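Local atomic coordinates of butyrophilin subfamily 1 member A1 (Bos taurus, PDB entry 4HH8), a protein that may function in the secretion of milk-fat droplets and probably inhibits the proliferation of activated T cells, its extracellular part consisting of two immunoglobulin-like domains. Residues A[15-20]-A[108-113]; A[23-28]-A[209-214]; A[48-53]-A[57-62]; A[146-151]-A[200-205]. The protein carries 1 engineered substitution. One frame throughout, in Å; residues are numbered along the deposited sequence.

Three of the four contacts illustrate how immunoglobulin domains are held together, and one, contact 2, how two of them meet. Contacts 1 and 3 lie in the buried core of the N-terminal V-type domain, their centres about 11 Å apart, and share a sheet in which strands 106-114 and 48-52 are neighbours. Contact 1 packs side chains between the two sheets of the sandwich, whereas contact 3 hydrogen-bonds adjacent strands within one. Contact 4 repeats the cross-sandwich theme in the second domain, with a disulfide as its main link. Contact 2 is different: a purely apolar surface contact bridging the domains, its segment 209-214 leading into strand 213-220, the neighbour of strand 201-208 of contact 4.

Contact 1 of 4, residues A[15-20]-A[108-113]; sequences FDVIGP and YRCFFR
Val17 spreads its two methyl groups over neighbouring side chains of the 108-113 segment. CG2 of Val17 comes obliquely upon the Phe112 ring, 3.5 Å from its CD2 atom, while CG1 of Val17 lies 3.7 Å from Cys110 SG. This split follows from the valine torsion: CG1 stands anti to the backbone N (chi1 167°), and CG2 beside it. Just before the strand, Phe15 turns a ring edge inward, and its CE1 atom lies 3.9 Å from Phe112 O, near the plane of the Phe15 ring. Strands 16-18 and 106-114 belong to opposite sheets of the V-type immunoglobulin sandwich, so no hydrogen bond links them, and apolar packing across the core does the joining. Cys110 carries half of the intersheet disulfide, bonded to Cys36 of strand 32-39. An alanine in place of Val17 would remove both methyls and is likely to open a gap beside the Phe112 ring and the sulfur. Second-shell residues fix these groups from both sheets: Leu38 and Met47 touch both phenylalanines, and Leu49 packs on Phe112. The 16-18 strand itself is pinned to strand 32-39 by backbone hydrogen bonds between Asp16 and Ser39 and between Ile18 and Arg37.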
# COMPACT_ATOMS: atom_id res chain seq x y z
N PHE A 15 -13.39 18.75 -22.94
CA PHE A 15 -12.58 17.57 -22.67
C PHE A 15 -12.97 16.97 -21.34
O PHE A 15 -13.52 17.66 -20.47
CB PHE A 15 -11.08 17.94 -22.63
CG PHE A 15 -10.71 18.97 -21.58
CD1 PHE A 15 -10.55 18.61 -20.24
CD2 PHE A 15 -10.49 20.29 -21.94
CE1 PHE A 15 -10.18 19.55 -19.27
CE2 PHE A 15 -10.11 21.25 -20.97
CZ PHE A 15 -9.96 20.88 -19.65
N ASP A 16 -12.66 15.69 -21.17
CA ASP A 16 -12.73 15.09 -19.84
C ASP A 16 -11.37 14.54 -19.40
O ASP A 16 -10.43 14.39 -20.20
CB ASP A 16 -13.82 13.99 -19.74
CG ASP A 16 -15.24 14.55 -19.97
OD1 ASP A 16 -15.68 15.44 -19.20
OD2 ASP A 16 -15.90 14.10 -20.96
N VAL A 17 -11.30 14.27 -18.11
CA VAL A 17 -10.12 13.76 -17.46
C VAL A 17 -10.53 12.42 -16.87
O VAL A 17 -11.46 12.36 -16.09
CB VAL A 17 -9.65 14.71 -16.34
CG1 VAL A 17 -8.60 14.01 -15.47
CG2 VAL A 17 -9.09 15.95 -16.92
N ILE A 18 -9.84 11.36 -17.27
CA ILE A 18 -10.13 10.01 -16.82
C ILE A 18 -9.05 9.48 -15.89
O ILE A 18 -7.88 9.54 -16.22
CB ILE A 18 -10.23 9.04 -18.03
CG1 ILE A 18 -11.03 9.68 -19.17
CG2 ILE A 18 -10.92 7.72 -17.61
CD1 ILE A 18 -11.06 8.83 -20.44
N GLY A 19 -9.44 8.93 -14.74
CA GLY A 19 -8.47 8.26 -13.87
C GLY A 19 -8.36 6.77 -14.20
O GLY A 19 -9.09 6.28 -15.05
N PRO A 20 -7.44 6.04 -13.55
CA PRO A 20 -7.33 4.61 -13.90
C PRO A 20 -8.55 3.77 -13.51
O PRO A 20 -9.27 4.14 -12.57
CB PRO A 20 -6.09 4.13 -13.12
CG PRO A 20 -5.48 5.39 -12.49
CD PRO A 20 -6.53 6.44 -12.45
N TYR A 108 -6.12 10.43 -4.46
CA TYR A 108 -5.52 11.62 -5.05
C TYR A 108 -6.49 12.12 -6.09
O TYR A 108 -7.28 11.33 -6.62
CB TYR A 108 -4.20 11.28 -5.74
CG TYR A 108 -3.11 10.93 -4.77
CD1 TYR A 108 -2.06 11.85 -4.51
CD2 TYR A 108 -3.11 9.71 -4.09
CE1 TYR A 108 -1.04 11.54 -3.62
CE2 TYR A 108 -2.10 9.39 -3.16
CZ TYR A 108 -1.06 10.30 -2.95
OH TYR A 108 -0.06 10.01 -2.06
N ARG A 109 -6.43 13.41 -6.38
CA ARG A 109 -7.21 13.95 -7.47
C ARG A 109 -6.29 14.58 -8.51
O ARG A 109 -5.34 15.29 -8.18
CB ARG A 109 -8.23 14.96 -6.93
CG ARG A 109 -9.30 14.32 -6.02
CD ARG A 109 -10.53 15.23 -5.96
NE ARG A 109 -11.63 14.73 -5.11
CZ ARG A 109 -12.71 14.09 -5.56
NH1 ARG A 109 -12.86 13.82 -6.85
NH2 ARG A 109 -13.65 13.70 -4.70
N CYS A 110 -6.57 14.32 -9.78
CA CYS A 110 -5.80 14.93 -10.88
C CYS A 110 -6.64 15.94 -11.61
O CYS A 110 -7.69 15.59 -12.17
CB CYS A 110 -5.30 13.89 -11.86
SG CYS A 110 -6.64 12.86 -12.55
N PHE A 111 -6.14 17.17 -11.65
CA PHE A 111 -6.85 18.30 -12.21
C PHE A 111 -6.07 18.85 -13.41
O PHE A 111 -4.87 19.09 -13.31
CB PHE A 111 -6.97 19.32 -11.08
CG PHE A 111 -7.63 20.60 -11.46
CD1 PHE A 111 -9.02 20.72 -11.42
CD2 PHE A 111 -6.86 21.73 -11.75
CE1 PHE A 111 -9.63 21.93 -11.73
CE2 PHE A 111 -7.45 22.94 -12.06
CZ PHE A 111 -8.84 23.05 -12.05
N PHE A 112 -6.77 19.01 -14.53
CA PHE A 112 -6.24 19.56 -15.79
C PHE A 112 -6.99 20.85 -16.07
O PHE A 112 -8.20 20.83 -16.11
CB PHE A 112 -6.55 18.63 -16.95
CG PHE A 112 -5.72 17.40 -17.01
CD1 PHE A 112 -4.89 17.18 -18.09
CD2 PHE A 112 -5.78 16.45 -16.01
CE1 PHE A 112 -4.12 16.02 -18.17
CE2 PHE A 112 -5.00 15.30 -16.07
CZ PHE A 112 -4.18 15.08 -17.13
N ARG A 113 -6.28 21.95 -16.31
CA ARG A 113 -6.92 23.22 -16.67
C ARG A 113 -6.29 23.91 -17.88
O ARG A 113 -5.07 24.05 -17.95
CB ARG A 113 -6.95 24.22 -15.50
CG ARG A 113 -7.17 25.70 -15.96
CD ARG A 113 -7.14 26.73 -14.82
NE ARG A 113 -8.31 26.54 -13.98
CZ ARG A 113 -8.62 27.27 -12.90
NH1 ARG A 113 -7.83 28.28 -12.50
NH2 ARG A 113 -9.72 26.98 -12.22

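Contact 2 of 4, residues A[23-28]-A[209-214]; sequences PILAVV and LLLGQE
Leu25 and Leu210 meet with similar torsions: each holds CG anti to its own backbone nitrogen and beside its carbonyl carbon (chi1 -165° in Leu25 and -163° in Leu210), and the two side chains slide past one another in opposite directions. The result is an approach of 3.7 Å between Leu25 CD1 and Leu210 CG. The second methyl of Leu25 meets main chain instead, CD2 lying 3.7 Å from Leu210 O. Leu211 is turned differently, with CG anti to the carbonyl carbon, and brings its CD2 methyl in obliquely, 4.1 Å from Leu25 CD2. Val27, two residues further along, adds a looser touch through its CG2, 4.4 Å from the same Leu211 CD2 methyl. No hydrogen bond crosses the contact, which is an apolar patch at the surface where the two immunoglobulin-like domains meet. The leucines are presented by a hairpin turn, in which Asn208 OD1 accepts a hydrogen bond from Leu211 N, and Gly212 and Gln213 together face Asn208 in a G1 beta bulge. This turn links strands 201-208 and 213-220 of the second domain. On the other side, strand 24-27 is an edge strand of its V-domain sheet and runs parallel to strand 117-128, whose Ala128 also touches Leu211.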
# COMPACT_ATOMS: atom_id res chain seq x y z
N PRO A 23 -7.20 0.96 -8.41
CA PRO A 23 -6.14 1.53 -7.57
C PRO A 23 -4.77 1.24 -8.14
O PRO A 23 -4.60 0.21 -8.79
CB PRO A 23 -6.31 0.78 -6.24
CG PRO A 23 -7.81 0.46 -6.19
CD PRO A 23 -8.17 0.16 -7.63
N ILE A 24 -3.82 2.15 -7.93
CA ILE A 24 -2.42 1.88 -8.25
C ILE A 24 -1.79 1.22 -7.04
O ILE A 24 -1.92 1.72 -5.92
CB ILE A 24 -1.58 3.14 -8.59
CG1 ILE A 24 -2.27 3.97 -9.69
CG2 ILE A 24 -0.12 2.74 -9.02
CD1 ILE A 24 -2.42 3.24 -11.02
N LEU A 25 -1.10 0.12 -7.28
CA LEU A 25 -0.47 -0.63 -6.20
C LEU A 25 0.99 -0.24 -6.14
O LEU A 25 1.68 -0.31 -7.15
CB LEU A 25 -0.59 -2.12 -6.49
CG LEU A 25 -0.32 -3.15 -5.38
CD1 LEU A 25 -0.84 -2.66 -4.04
CD2 LEU A 25 -0.93 -4.51 -5.75
N ALA A 26 1.46 0.16 -4.96
CA ALA A 26 2.85 0.62 -4.80
C ALA A 26 3.53 0.04 -3.54
O ALA A 26 2.99 0.13 -2.44
CB ALA A 26 2.87 2.12 -4.74
N VAL A 27 4.70 -0.55 -3.70
CA VAL A 27 5.45 -1.09 -2.58
C VAL A 27 6.21 0.03 -1.83
O VAL A 27 6.79 0.91 -2.47
CB VAL A 27 6.39 -2.21 -3.06
CG1 VAL A 27 7.34 -2.62 -1.94
CG2 VAL A 27 5.58 -3.38 -3.52
N VAL A 28 6.19 -0.00 -0.50
CA VAL A 28 6.95 0.96 0.32
C VAL A 28 8.43 1.00 -0.12
O VAL A 28 9.05 -0.03 -0.34
CB VAL A 28 6.79 0.67 1.86
CG1 VAL A 28 7.84 1.41 2.73
CG2 VAL A 28 5.39 1.04 2.35
N LEU A 209 -2.87 -9.18 1.98
CA LEU A 209 -4.05 -9.39 1.11
C LEU A 209 -4.09 -8.50 -0.13
O LEU A 209 -4.59 -8.89 -1.17
CB LEU A 209 -5.33 -9.16 1.91
CG LEU A 209 -5.44 -10.10 3.11
CD1 LEU A 209 -6.72 -9.79 3.85
CD2 LEU A 209 -5.46 -11.49 2.58
N LEU A 210 -3.49 -7.32 -0.02
CA LEU A 210 -3.37 -6.37 -1.10
C LEU A 210 -2.40 -6.83 -2.20
O LEU A 210 -2.70 -6.73 -3.40
CB LEU A 210 -2.91 -5.06 -0.47
CG LEU A 210 -3.04 -3.75 -1.21
CD1 LEU A 210 -4.43 -3.60 -1.90
CD2 LEU A 210 -2.81 -2.66 -0.17
N LEU A 211 -1.23 -7.34 -1.80
CA LEU A 211 -0.32 -7.98 -2.76
C LEU A 211 -0.68 -9.41 -3.13
O LEU A 211 -0.19 -9.91 -4.14
CB LEU A 211 1.13 -7.98 -2.22
CG LEU A 211 1.82 -6.65 -1.96
CD1 LEU A 211 3.17 -6.85 -1.33
CD2 LEU A 211 1.96 -5.84 -3.23
N GLY A 212 -1.50 -10.09 -2.33
CA GLY A 212 -1.75 -11.51 -2.52
C GLY A 212 -0.45 -12.30 -2.33
O GLY A 212 -0.14 -13.22 -3.13
N GLN A 213 0.30 -11.94 -1.29
CA GLN A 213 1.58 -12.60 -0.98
C GLN A 213 1.68 -12.95 0.51
O GLN A 213 1.30 -12.15 1.37
CB GLN A 213 2.77 -11.71 -1.37
CG GLN A 213 2.87 -11.32 -2.86
CD GLN A 213 4.05 -10.40 -3.15
OE1 GLN A 213 4.79 -10.02 -2.24
NE2 GLN A 213 4.25 -10.05 -4.42
N GLU A 214 2.21 -14.13 0.81
CA GLU A 214 2.35 -14.52 2.18
C GLU A 214 3.67 -15.19 2.45
O GLU A 214 4.34 -15.65 1.51
CB GLU A 214 1.23 -15.49 2.57
CG GLU A 214 1.29 -16.84 1.90
CD GLU A 214 -0.02 -17.63 2.09
OE1 GLU A 214 0.05 -18.78 2.55
OE2 GLU A 214 -1.11 -17.08 1.80

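Contact 3 of 4, residues A[48-53]-A[57-62]; sequences ELRWFR and SPAVFL. Unlike the reference sequence in segment 57-62: Leu62 (reference Val).
The Arg50 guanidinium has the Leu62 side chain over one face, CD1 standing 3.8 Å above the plane and offset toward the rim, while Glu48 OE2 lies in plane at its edge. Arg50 NE and Glu48 OE2, 3.4 Å apart, form a salt bridge whose hydrogen bonds are weak. The setting is the beta hairpin of strands 48-52 and 61-64, the C-C' hairpin of the V-type immunoglobulin fold. On the sheet face turned into the core, Trp51 and Phe61 cross obliquely, Trp51 CE3 being 4.1 Å from Phe61 CD2. Trp51 is in the position of the hallmark tryptophan of immunoglobulin domains, and it packs on Val93 and Val95 of the opposite sheet. Arg50 reaches its place because its chain, extended at first, bends at chi3 (-65°), which carries NH2 to 3.6 Å from Leu62 CD2; its NH1 is hydrogen-bonded to Val56 O in the turn. A serine in place of Arg50 would probably leave Glu48 OE2 without its salt-bridge partner and uncover the Leu62 methyls, with Val56 O losing its donor. Leu62, where the reference sequence has valine, stands opposite Arg50 as a non-hydrogen-bonded antiparallel pair. Next to it Trp51 and Phe61 form the hydrogen-bonded pair, Trp51 N donating to Phe61 O at 2.8 Å. A classic beta bulge completes the pairing: Trp51 O receives Phe61 N at 3.2 Å, nearly straight at 165°, and a weak, strongly bent bond from Val60 N at 2.8 Å.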
# COMPACT_ATOMS: atom_id res chain seq x y z
N GLU A 48 -2.45 23.53 -17.10
CA GLU A 48 -2.20 23.36 -15.70
C GLU A 48 -2.56 21.94 -15.31
O GLU A 48 -3.71 21.52 -15.48
CB GLU A 48 -3.00 24.36 -14.84
CG GLU A 48 -2.88 24.10 -13.32
CD GLU A 48 -3.78 25.01 -12.47
OE1 GLU A 48 -3.88 26.21 -12.80
OE2 GLU A 48 -4.37 24.54 -11.47
N LEU A 49 -1.55 21.22 -14.82
CA LEU A 49 -1.65 19.85 -14.30
C LEU A 49 -1.44 19.89 -12.79
O LEU A 49 -0.36 20.26 -12.36
CB LEU A 49 -0.56 18.96 -14.92
CG LEU A 49 -0.47 18.99 -16.47
CD1 LEU A 49 0.73 18.24 -16.98
CD2 LEU A 49 -1.75 18.49 -17.17
N ARG A 50 -2.45 19.53 -12.01
CA ARG A 50 -2.36 19.58 -10.55
C ARG A 50 -2.75 18.25 -9.94
O ARG A 50 -3.85 17.76 -10.18
CB ARG A 50 -3.28 20.67 -9.99
CG ARG A 50 -3.21 20.81 -8.46
CD ARG A 50 -4.29 21.75 -7.88
NE ARG A 50 -4.07 23.12 -8.35
CZ ARG A 50 -3.42 24.07 -7.68
NH1 ARG A 50 -2.91 23.86 -6.47
NH2 ARG A 50 -3.27 25.26 -8.26
N TRP A 51 -1.87 17.64 -9.15
CA TRP A 51 -2.30 16.50 -8.34
C TRP A 51 -2.40 16.98 -6.90
O TRP A 51 -1.54 17.74 -6.43
CB TRP A 51 -1.31 15.35 -8.45
CG TRP A 51 -1.54 14.41 -9.57
CD1 TRP A 51 -2.00 13.14 -9.47
CD2 TRP A 51 -1.30 14.63 -10.96
NE1 TRP A 51 -2.05 12.56 -10.70
CE2 TRP A 51 -1.62 13.45 -11.63
CE3 TRP A 51 -0.76 15.71 -11.68
CZ2 TRP A 51 -1.50 13.31 -13.02
CZ3 TRP A 51 -0.63 15.58 -13.06
CH2 TRP A 51 -1.00 14.37 -13.71
N PHE A 52 -3.45 16.57 -6.20
CA PHE A 52 -3.61 16.98 -4.81
C PHE A 52 -4.34 15.91 -4.02
O PHE A 52 -4.90 14.96 -4.59
CB PHE A 52 -4.30 18.36 -4.71
CG PHE A 52 -5.73 18.38 -5.21
CD1 PHE A 52 -6.80 18.23 -4.32
CD2 PHE A 52 -6.01 18.59 -6.56
CE1 PHE A 52 -8.10 18.26 -4.75
CE2 PHE A 52 -7.32 18.65 -7.01
CZ PHE A 52 -8.38 18.49 -6.09
N ARG A 53 -4.33 16.07 -2.71
CA ARG A 53 -5.00 15.12 -1.85
C ARG A 53 -6.26 15.73 -1.27
O ARG A 53 -7.32 15.71 -1.90
CB ARG A 53 -4.03 14.61 -0.80
CG ARG A 53 -3.07 13.59 -1.41
CD ARG A 53 -2.11 13.03 -0.46
NE ARG A 53 -2.66 11.92 0.30
CZ ARG A 53 -1.93 11.18 1.14
NH1 ARG A 53 -0.65 11.46 1.32
NH2 ARG A 53 -2.48 10.19 1.83
N SER A 57 -4.64 23.28 -2.75
CA SER A 57 -3.38 23.97 -2.55
C SER A 57 -3.07 23.94 -1.03
O SER A 57 -3.96 24.21 -0.22
CB SER A 57 -3.51 25.41 -3.07
OG SER A 57 -2.26 26.08 -3.12
N PRO A 58 -1.82 23.59 -0.64
CA PRO A 58 -0.71 23.18 -1.51
C PRO A 58 -0.92 21.77 -2.07
O PRO A 58 -1.61 20.95 -1.45
CB PRO A 58 0.51 23.21 -0.59
CG PRO A 58 0.01 23.58 0.79
CD PRO A 58 -1.47 23.50 0.79
N ALA A 59 -0.36 21.53 -3.26
CA ALA A 59 -0.65 20.35 -4.06
C ALA A 59 0.46 19.33 -3.88
O ALA A 59 1.52 19.65 -3.36
CB ALA A 59 -0.78 20.73 -5.53
N VAL A 60 0.18 18.09 -4.28
CA VAL A 60 1.20 17.06 -4.38
C VAL A 60 2.19 17.42 -5.50
O VAL A 60 3.40 17.27 -5.36
CB VAL A 60 0.53 15.67 -4.66
CG1 VAL A 60 1.57 14.59 -5.00
CG2 VAL A 60 -0.30 15.27 -3.49
N PHE A 61 1.64 17.88 -6.64
CA PHE A 61 2.42 18.22 -7.82
C PHE A 61 1.66 19.28 -8.63
O PHE A 61 0.41 19.22 -8.77
CB PHE A 61 2.78 17.00 -8.68
CG PHE A 61 3.50 17.37 -9.95
CD1 PHE A 61 4.88 17.52 -9.96
CD2 PHE A 61 2.80 17.66 -11.10
CE1 PHE A 61 5.55 17.92 -11.12
CE2 PHE A 61 3.46 18.09 -12.25
CZ PHE A 61 4.83 18.21 -12.26
N LEU A 62 2.39 20.29 -9.08
CA LEU A 62 1.80 21.36 -9.86
C LEU A 62 2.72 21.78 -11.00
O LEU A 62 3.89 22.13 -10.80
CB LEU A 62 1.39 22.54 -8.98
CG LEU A 62 0.65 23.67 -9.71
CD1 LEU A 62 -0.61 23.18 -10.46
CD2 LEU A 62 0.31 24.89 -8.79

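Contact 4 of 4, residues A[146-151]-A[200-205]; sequences IQLECT and KNVSCA. Engineered in segment 200-205: Ala205 (natural residue Cys).
Val202 is the first residue of the 200-205 segment to meet its partner strand, following Asn201, a residue that carries an N-linked glycan in the natural protein but has none in this structure. Its CG1 methyl touches Leu148 CD1 at 4.2 Å, the two side chains meeting at a slant. Ser203 turns the other way, and the alternation of an extended strand brings Cys204 back inward. There the contact becomes covalent: Cys204 SG is bonded to Cys150 SG at 2.1 Å. Both sulfurs lie anti to their own backbone nitrogens, and the bridge closes with a chi3 of -86°, close to the perpendicular setting that disulfides favour. The strands are closer here, with 6.7 Å between the Cys150 and Cys204 CA atoms against 9.4 Å between those of Leu148 and Val202. Ala205, an engineered substitution for cysteine, points away once more. This is the canonical intersheet disulfide of an immunoglobulin domain, here in the second, C-type-like one, buried between the sheets. Strand 146-155 lies between strands 135-140 and 186-194 in one sheet, whose Ile136 touches Leu148 and Cys204 alike. Strand 201-208 runs between 160-165 and 213-220 in the other, where Ser203 meets Glu216 and Ala205 meets Glu214.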
# COMPACT_ATOMS: atom_id res chain seq x y z
N ILE A 146 0.22 -26.54 25.10
CA ILE A 146 1.22 -25.74 24.36
C ILE A 146 0.66 -24.39 23.83
O ILE A 146 -0.36 -24.36 23.14
CB ILE A 146 1.82 -26.57 23.17
CG1 ILE A 146 2.07 -28.02 23.60
CG2 ILE A 146 3.07 -25.89 22.59
CD1 ILE A 146 3.19 -28.73 22.84
N GLN A 147 1.35 -23.30 24.16
CA GLN A 147 1.01 -21.96 23.67
C GLN A 147 2.01 -21.56 22.61
O GLN A 147 3.22 -21.60 22.84
CB GLN A 147 1.08 -20.92 24.80
CG GLN A 147 0.38 -21.29 26.11
CD GLN A 147 1.00 -20.60 27.34
OE1 GLN A 147 2.22 -20.37 27.41
NE2 GLN A 147 0.16 -20.29 28.31
N LEU A 148 1.53 -21.19 21.43
CA LEU A 148 2.42 -20.72 20.38
C LEU A 148 2.20 -19.24 20.16
O LEU A 148 1.06 -18.77 20.18
CB LEU A 148 2.17 -21.47 19.07
CG LEU A 148 2.23 -23.00 19.06
CD1 LEU A 148 1.91 -23.49 17.66
CD2 LEU A 148 3.63 -23.60 19.50
N GLU A 149 3.29 -18.51 19.91
CA GLU A 149 3.17 -17.13 19.53
C GLU A 149 3.86 -16.89 18.23
O GLU A 149 5.02 -17.16 18.10
CB GLU A 149 3.73 -16.19 20.58
CG GLU A 149 3.47 -14.75 20.19
CD GLU A 149 4.06 -13.72 21.14
OE1 GLU A 149 5.31 -13.63 21.27
OE2 GLU A 149 3.26 -12.98 21.74
N CYS A 150 3.13 -16.35 17.25
CA CYS A 150 3.70 -16.09 15.93
C CYS A 150 3.87 -14.60 15.76
O CYS A 150 2.96 -13.79 16.04
CB CYS A 150 2.83 -16.67 14.82
SG CYS A 150 3.41 -16.39 13.13
N THR A 151 5.03 -14.24 15.26
CA THR A 151 5.48 -12.87 15.30
C THR A 151 6.06 -12.48 13.93
O THR A 151 6.65 -13.30 13.27
CB THR A 151 6.48 -12.79 16.46
OG1 THR A 151 5.80 -12.29 17.64
CG2 THR A 151 7.66 -12.01 16.10
N LYS A 200 1.04 -32.88 14.67
CA LYS A 200 2.43 -33.18 14.33
C LYS A 200 3.20 -31.85 14.20
O LYS A 200 4.10 -31.56 14.99
CB LYS A 200 2.45 -33.96 12.99
CG LYS A 200 3.49 -35.09 12.83
CD LYS A 200 4.79 -34.62 12.14
CE LYS A 200 5.37 -35.66 11.16
NZ LYS A 200 5.82 -36.94 11.82
N ASN A 201 2.81 -31.08 13.18
CA ASN A 201 3.31 -29.75 12.89
C ASN A 201 2.15 -28.76 12.89
O ASN A 201 1.01 -29.14 12.61
CB ASN A 201 3.89 -29.68 11.49
CG ASN A 201 5.05 -30.60 11.29
OD1 ASN A 201 6.03 -30.57 12.05
ND2 ASN A 201 4.97 -31.43 10.24
N VAL A 202 2.48 -27.50 13.16
CA VAL A 202 1.57 -26.40 12.92
C VAL A 202 2.30 -25.31 12.17
O VAL A 202 3.45 -25.00 12.48
CB VAL A 202 1.08 -25.79 14.22
CG1 VAL A 202 0.31 -24.51 13.94
CG2 VAL A 202 0.22 -26.78 14.96
N SER A 203 1.62 -24.70 11.21
CA SER A 203 2.19 -23.54 10.54
C SER A 203 1.40 -22.23 10.80
O SER A 203 0.21 -22.24 11.14
CB SER A 203 2.36 -23.81 9.05
OG SER A 203 1.12 -23.65 8.41
N CYS A 204 2.10 -21.11 10.62
CA CYS A 204 1.54 -19.79 10.78
C CYS A 204 1.84 -19.10 9.47
O CYS A 204 2.98 -19.11 9.04
CB CYS A 204 2.24 -19.05 11.94
SG CYS A 204 1.80 -17.26 12.05
N ALA A 205 0.84 -18.51 8.82
CA ALA A 205 1.07 -17.76 7.61
C ALA A 205 0.67 -16.34 7.85
O ALA A 205 -0.38 -16.09 8.44
CB ALA A 205 0.27 -18.33 6.42